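PDB 2IRU: multifunctional non-homologous end joining DNA repair protein LigD from Mycobacterium tuberculosis, which repairs DNA double-strand breaks by non-homologous end joining with Ku, this chain being its primase-like polymerase domain, which fills gaps before ligation. Local coordinates for residues T25-K29 and S30-D34; K69-A72 and L73-P77. One frame throughout, in Å; residues are numbered along the deposited sequence.

Overall arrangement
Contact 1 caps the first turn of helix 29-47, just after strand 27-28. Contact 2 is a turn in the loop between strands 66-68 and 80-84. Both lie near the periphery, with centres about 23 Å apart, and they do not touch. Each is partly buried. Both also lean on helix 99-107: F33 reaches it from contact 1, L71 and A75 from contact 2. Their chemistry differs. Side-chain oxygens of T28 and D31 do the capping at 25-34, whereas 69-77 relies on one backbone bond and an apolar contact. A water bridges G26 O and D31 OD2 in contact 1; in contact 2 one lies between A72 O and A75 O, its bonds perhaps shared with other acceptors.

Contact 1 of 2, residues T25-K29 and S30-D34; sequences TGTTK and SDIFD
T28 and D31 grip each other by two reciprocal bonds. The T28 backbone N gives its hydrogen to D31 OD2 at 2.9 Å, nearly straight at 167°. It meets the carboxylate oxygen on the anti side, somewhat out of the carboxylate plane. In return D31 N donates to T28 OG1 at 3.0 Å. T28 OG1 sits between its own backbone N and carbonyl carbon (chi1 64°), a placing that turns the hydroxyl oxygen toward the first turn. D31 CG lies beside its backbone N (chi1 -72°), and from there the carboxylate reaches back to T28. Next to this polar pair, T27 CG2 packs against D31 CB at 3.7 Å and I32 CD1 at 3.8 Å.

The helix then takes over. I32 N bonds to T28 O at 3.0 Å, and F33 N to K29 O at 2.8 Å. A water donates to both G26 O and D31 OD2, giving that carboxylate oxygen a second partner. Before the helix, T25 OG1 and T27 OG1 share a hydrogen bond of 2.7 Å. Further out, K29 NZ bonds to T15 O and Q107 OE1, while Y273 touches T27 and D31. G26 and T27 oppose Y22 in a G1 beta bulge. This leads straight into the capping box of T28 and D31, with T28 as N-cap of helix 29-47.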
ATOM      1  N   THR A  25      10.697  -6.076  19.612  1.00  6.10           N
ATOM      2  CA  THR A  25      11.490  -4.835  19.538  1.00  6.14           C
ATOM      3  C   THR A  25      11.081  -3.820  20.640  1.00  6.31           C
ATOM      4  O   THR A  25      11.830  -2.853  20.855  1.00  7.71           O
ATOM      5  CB  THR A  25      11.317  -4.179  18.144  1.00  6.36           C
ATOM      6  OG1 THR A  25       9.913  -3.994  17.885  1.00  7.31           O
ATOM      7  CG2 THR A  25      11.976  -5.021  17.036  1.00  7.45           C
ATOM      8  N   GLY A  26       9.940  -4.057  21.305  1.00  6.14           N
ATOM      9  CA  GLY A  26       9.427  -3.180  22.362  1.00  7.14           C
ATOM     10  C   GLY A  26       8.761  -1.915  21.821  1.00  6.40           C
ATOM     11  O   GLY A  26       8.490  -0.965  22.593  1.00  7.56           O
ATOM     12  N   THR A  27       8.466  -1.919  20.519  1.00  7.08           N
ATOM     13  CA  THR A  27       7.834  -0.781  19.841  1.00  6.26           C
ATOM     14  C   THR A  27       6.434  -0.539  20.408  1.00  6.55           C
ATOM     15  O   THR A  27       5.641  -1.457  20.483  1.00  6.05           O
ATOM     16  CB  THR A  27       7.748  -1.035  18.299  1.00  6.15           C
ATOM     17  OG1 THR A  27       9.060  -1.399  17.812  1.00  7.05           O
ATOM     18  CG2 THR A  27       7.258   0.258  17.596  1.00  6.50           C
ATOM     19  N   THR A  28       6.182   0.695  20.843  1.00  5.22           N
ATOM     20  CA  THR A  28       4.973   1.045  21.617  1.00  7.18           C
ATOM     21  C   THR A  28       3.937   1.822  20.803  1.00  6.53           C
ATOM     22  O   THR A  28       4.199   2.314  19.686  1.00  6.23           O
ATOM     23  CB  THR A  28       5.311   1.968  22.797  1.00  6.41           C
ATOM     24  OG1 THR A  28       5.818   3.217  22.286  1.00  6.67           O
ATOM     25  CG2 THR A  28       6.335   1.345  23.750  1.00  7.94           C
ATOM     26  N   LYS A  29       2.762   1.978  21.388  1.00  6.94           N
ATOM     27  CA  LYS A  29       1.744   2.832  20.772  1.00  7.50           C
ATOM     28  C   LYS A  29       2.298   4.242  20.564  1.00  7.12           C
ATOM     29  O   LYS A  29       2.088   4.828  19.500  1.00  6.86           O
ATOM     30  CB  LYS A  29       0.477   2.873  21.613  1.00  8.32           C
ATOM     31  CG  LYS A  29      -0.336   1.622  21.586  1.00  9.75           C
ATOM     32  CD  LYS A  29      -1.716   1.863  22.202  1.00  7.93           C
ATOM     33  CE  LYS A  29      -2.648   2.721  21.304  1.00 10.50           C
ATOM     34  NZ  LYS A  29      -4.057   3.032  21.903  1.00  8.35           N
ATOM     35  N   SER A  30       3.054   4.767  21.533  1.00  7.71           N
ATOM     36  CA  SER A  30       3.679   6.101  21.397  1.00  7.98           C
ATOM     37  C   SER A  30       4.617   6.167  20.176  1.00  7.08           C
ATOM     38  O   SER A  30       4.590   7.137  19.393  1.00  7.30           O
ATOM     39  CB  SER A  30       4.428   6.491  22.677  1.00  9.55           C
ATOM     40  OG  SER A  30       4.919   7.813  22.594  1.00 14.51           O
ATOM     41  N   ASP A  31       5.419   5.126  20.011  1.00  6.68           N
ATOM     42  CA  ASP A  31       6.308   5.042  18.837  1.00  6.11           C
ATOM     43  C   ASP A  31       5.506   5.149  17.541  1.00  7.61           C
ATOM     44  O   ASP A  31       5.908   5.842  16.587  1.00  7.13           O
ATOM     45  CB  ASP A  31       7.067   3.718  18.828  1.00  7.69           C
ATOM     46  CG  ASP A  31       8.151   3.646  19.910  1.00  8.43           C
ATOM     47  OD1 ASP A  31       8.772   4.688  20.236  1.00  6.54           O
ATOM     48  OD2 ASP A  31       8.398   2.522  20.381  1.00  6.36           O
ATOM     49  N   ILE A  32       4.418   4.396  17.491  1.00  6.42           N
ATOM     50  CA  ILE A  32       3.576   4.345  16.285  1.00  8.14           C
ATOM     51  C   ILE A  32       2.869   5.684  16.008  1.00  7.85           C
ATOM     52  O   ILE A  32       2.789   6.152  14.843  1.00  7.32           O
ATOM     53  CB  ILE A  32       2.634   3.107  16.394  1.00 10.11           C
ATOM     54  CG1 ILE A  32       3.475   1.798  16.515  1.00  9.05           C
ATOM     55  CG2 ILE A  32       1.616   3.046  15.299  1.00 13.70           C
ATOM     56  CD1 ILE A  32       4.475   1.561  15.438  1.00 22.61           C
ATOM     57  N   PHE A  33       2.378   6.303  17.084  1.00  7.01           N
ATOM     58  CA  PHE A  33       1.744   7.628  17.016  1.00  7.44           C
ATOM     59  C   PHE A  33       2.722   8.635  16.403  1.00  6.69           C
ATOM     60  O   PHE A  33       2.400   9.393  15.470  1.00  7.51           O
ATOM     61  CB  PHE A  33       1.318   8.032  18.438  1.00  7.13           C
ATOM     62  CG  PHE A  33       0.292   9.165  18.513  1.00 10.15           C
ATOM     63  CD1 PHE A  33      -1.054   8.956  18.184  1.00  8.45           C
ATOM     64  CD2 PHE A  33       0.668  10.397  19.050  1.00 13.13           C
ATOM     65  CE1 PHE A  33      -1.997  10.002  18.357  1.00  9.20           C
ATOM     66  CE2 PHE A  33      -0.276  11.429  19.213  1.00 13.92           C
ATOM     67  CZ  PHE A  33      -1.596  11.210  18.863  1.00 12.39           C
ATOM     68  N   ASP A  34       3.959   8.614  16.898  1.00  6.85           N
ATOM     69  CA  ASP A  34       4.946   9.564  16.403  1.00  7.98           C
ATOM     70  C   ASP A  34       5.323   9.194  14.972  1.00  7.25           C
ATOM     71  O   ASP A  34       5.555  10.058  14.160  1.00  8.08           O
ATOM     72  CB  ASP A  34       6.178   9.589  17.322  1.00  8.18           C
ATOM     73  CG  ASP A  34       5.961  10.465  18.580  1.00 11.83           C
ATOM     74  OD1 ASP A  34       4.931  11.184  18.675  1.00 13.08           O
ATOM     75  OD2 ASP A  34       6.850  10.455  19.463  1.00 17.15           O
TER
HETATM   76  O   HOH W   1      10.138   1.463  22.030  1.00 12.69           O

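Contact 2 of 2, residues K69-A72 and L73-P77; sequences KQLA and LSAPP
A type I beta turn from A72 to A75 brings the two segments 69-72 and 73-77 together, with L73 and S74 at its corners. It lies in the loop that joins strand 66-68 to strand 80-84 in the polymerase domain. The first part of the loop, through Q70, falls in a stretch that probably contacts target DNA. The turn follows shortly after it and lies away from the substrate and metal sites.

The closing bond runs from A75 N to A72 O at 3.0 Å, with an N-H...O angle of 157°. A72 O also faces a water at 3.1 Å, and the same water lies 2.8 Å from A75 O. It can donate to either oxygen. Other acceptors nearby compete for its two hydrogens, so the two bonds may not both be made at the same time.

A75 is buried, and its methyl group points back toward 69-72. L71 is buried too. Its CG lies anti to the backbone N (chi1 -170°), and the CD1 branch swings from there over to A75. W104 of helix 99-107 touches both L71 and A75, which places this side of the loop against that helix. L71 also packs on P94 and pairs through its backbone with T92. Just before it, R54 holds K69 O and Q70 O.

On the outer side, A72 CB lies beside S74 OG at 3.6 Å. Inside, the apolar contact is tighter than usual for two carbons: L71 CD1 comes to 3.4 Å from A75 CB.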
ATOM      1  N   LYS A  69     -13.313  -2.767   7.472  1.00  7.64           N
ATOM      2  CA  LYS A  69     -13.579  -1.991   6.261  1.00  7.75           C
ATOM      3  C   LYS A  69     -14.610  -0.912   6.569  1.00  6.96           C
ATOM      4  O   LYS A  69     -14.292   0.286   6.568  1.00  6.96           O
ATOM      5  CB  LYS A  69     -14.043  -2.900   5.120  1.00  9.08           C
ATOM      6  CG  LYS A  69     -12.922  -3.796   4.660  1.00  9.94           C
ATOM      7  CD  LYS A  69     -13.398  -4.803   3.598  1.00 12.35           C
ATOM      8  CE  LYS A  69     -12.192  -5.603   3.067  1.00 16.68           C
ATOM      9  NZ  LYS A  69     -11.240  -4.723   2.292  1.00 19.88           N
ATOM     10  N   GLN A  70     -15.837  -1.330   6.867  1.00  6.74           N
ATOM     11  CA  GLN A  70     -16.847  -0.342   7.278  1.00  7.04           C
ATOM     12  C   GLN A  70     -16.292   0.579   8.406  1.00  6.90           C
ATOM     13  O   GLN A  70     -15.539   0.140   9.292  1.00  7.36           O
ATOM     14  CB  GLN A  70     -18.115  -1.061   7.776  1.00  6.65           C
ATOM     15  CG  GLN A  70     -19.278  -0.155   8.191  1.00  7.62           C
ATOM     16  CD  GLN A  70     -20.081   0.398   7.027  1.00  9.58           C
ATOM     17  OE1 GLN A  70     -20.004  -0.108   5.920  1.00 10.04           O
ATOM     18  NE2 GLN A  70     -20.912   1.419   7.299  1.00 14.49           N
ATOM     19  N   LEU A  71     -16.669   1.855   8.345  1.00  6.93           N
ATOM     20  CA  LEU A  71     -16.326   2.829   9.372  1.00  6.87           C
ATOM     21  C   LEU A  71     -17.390   2.794  10.474  1.00  5.29           C
ATOM     22  O   LEU A  71     -18.511   3.246  10.257  1.00  6.15           O
ATOM     23  CB  LEU A  71     -16.229   4.252   8.776  1.00  6.37           C
ATOM     24  CG  LEU A  71     -15.639   5.284   9.778  1.00  5.72           C
ATOM     25  CD1 LEU A  71     -14.271   4.889  10.382  1.00  9.25           C
ATOM     26  CD2 LEU A  71     -15.538   6.670   9.123  1.00  7.95           C
ATOM     27  N   ALA A  72     -16.991   2.313  11.645  1.00  5.68           N
ATOM     28  CA  ALA A  72     -17.912   2.172  12.791  1.00  6.36           C
ATOM     29  C   ALA A  72     -18.453   3.535  13.248  1.00  6.54           C
ATOM     30  O   ALA A  72     -17.696   4.553  13.186  1.00  6.03           O
ATOM     31  CB  ALA A  72     -17.213   1.487  13.951  1.00  5.64           C
ATOM     32  N   LEU A  73     -19.712   3.572  13.724  1.00  6.31           N
ATOM     33  CA  LEU A  73     -20.259   4.836  14.254  1.00  6.90           C
ATOM     34  C   LEU A  73     -19.428   5.417  15.417  1.00  7.56           C
ATOM     35  O   LEU A  73     -19.427   6.639  15.673  1.00  9.05           O
ATOM     36  CB  LEU A  73     -21.732   4.682  14.679  1.00  7.16           C
ATOM     37  CG  LEU A  73     -22.550   5.948  14.944  1.00 11.11           C
ATOM     38  CD1 LEU A  73     -22.729   6.730  13.642  1.00 14.66           C
ATOM     39  CD2 LEU A  73     -23.926   5.561  15.465  1.00  8.97           C
ATOM     40  N   SER A  74     -18.729   4.548  16.142  1.00  6.04           N
ATOM     41  CA  SER A  74     -17.900   4.981  17.264  1.00  6.41           C
ATOM     42  C   SER A  74     -16.656   5.794  16.818  1.00  7.58           C
ATOM     43  O   SER A  74     -15.989   6.443  17.659  1.00  8.85           O
ATOM     44  CB  SER A  74     -17.480   3.751  18.056  1.00  6.03           C
ATOM     45  OG  SER A  74     -16.686   2.901  17.257  1.00  5.34           O
ATOM     46  N   ALA A  75     -16.325   5.721  15.523  1.00  7.23           N
ATOM     47  CA  ALA A  75     -15.169   6.478  14.959  1.00  7.31           C
ATOM     48  C   ALA A  75     -15.504   7.991  14.975  1.00  6.99           C
ATOM     49  O   ALA A  75     -16.688   8.379  14.978  1.00  6.42           O
ATOM     50  CB  ALA A  75     -14.852   5.997  13.552  1.00  7.52           C
ATOM     51  N   PRO A  76     -14.489   8.844  14.986  1.00  7.90           N
ATOM     52  CA  PRO A  76     -14.744  10.306  15.007  1.00  7.81           C
ATOM     53  C   PRO A  76     -15.639  10.785  13.866  1.00  8.20           C
ATOM     54  O   PRO A  76     -15.493  10.313  12.744  1.00  7.42           O
ATOM     55  CB  PRO A  76     -13.342  10.906  14.875  1.00  9.09           C
ATOM     56  CG  PRO A  76     -12.479   9.886  15.508  1.00  9.60           C
ATOM     57  CD  PRO A  76     -13.052   8.545  15.086  1.00  7.97           C
ATOM     58  N   PRO A  77     -16.583  11.690  14.175  1.00  8.80           N
ATOM     59  CA  PRO A  77     -17.527  12.136  13.121  1.00  8.32           C
ATOM     60  C   PRO A  77     -16.851  12.953  12.018  1.00  7.39           C
ATOM     61  O   PRO A  77     -17.403  13.108  10.908  1.00  8.75           O
ATOM     62  CB  PRO A  77     -18.543  13.007  13.884  1.00  8.62           C
ATOM     63  CG  PRO A  77     -18.248  12.784  15.321  1.00 12.02           C
ATOM     64  CD  PRO A  77     -16.900  12.260  15.496  1.00  9.48           C
TER
HETATM   65  O   HOH W   2     -18.246   7.607  12.741  1.00 23.43           O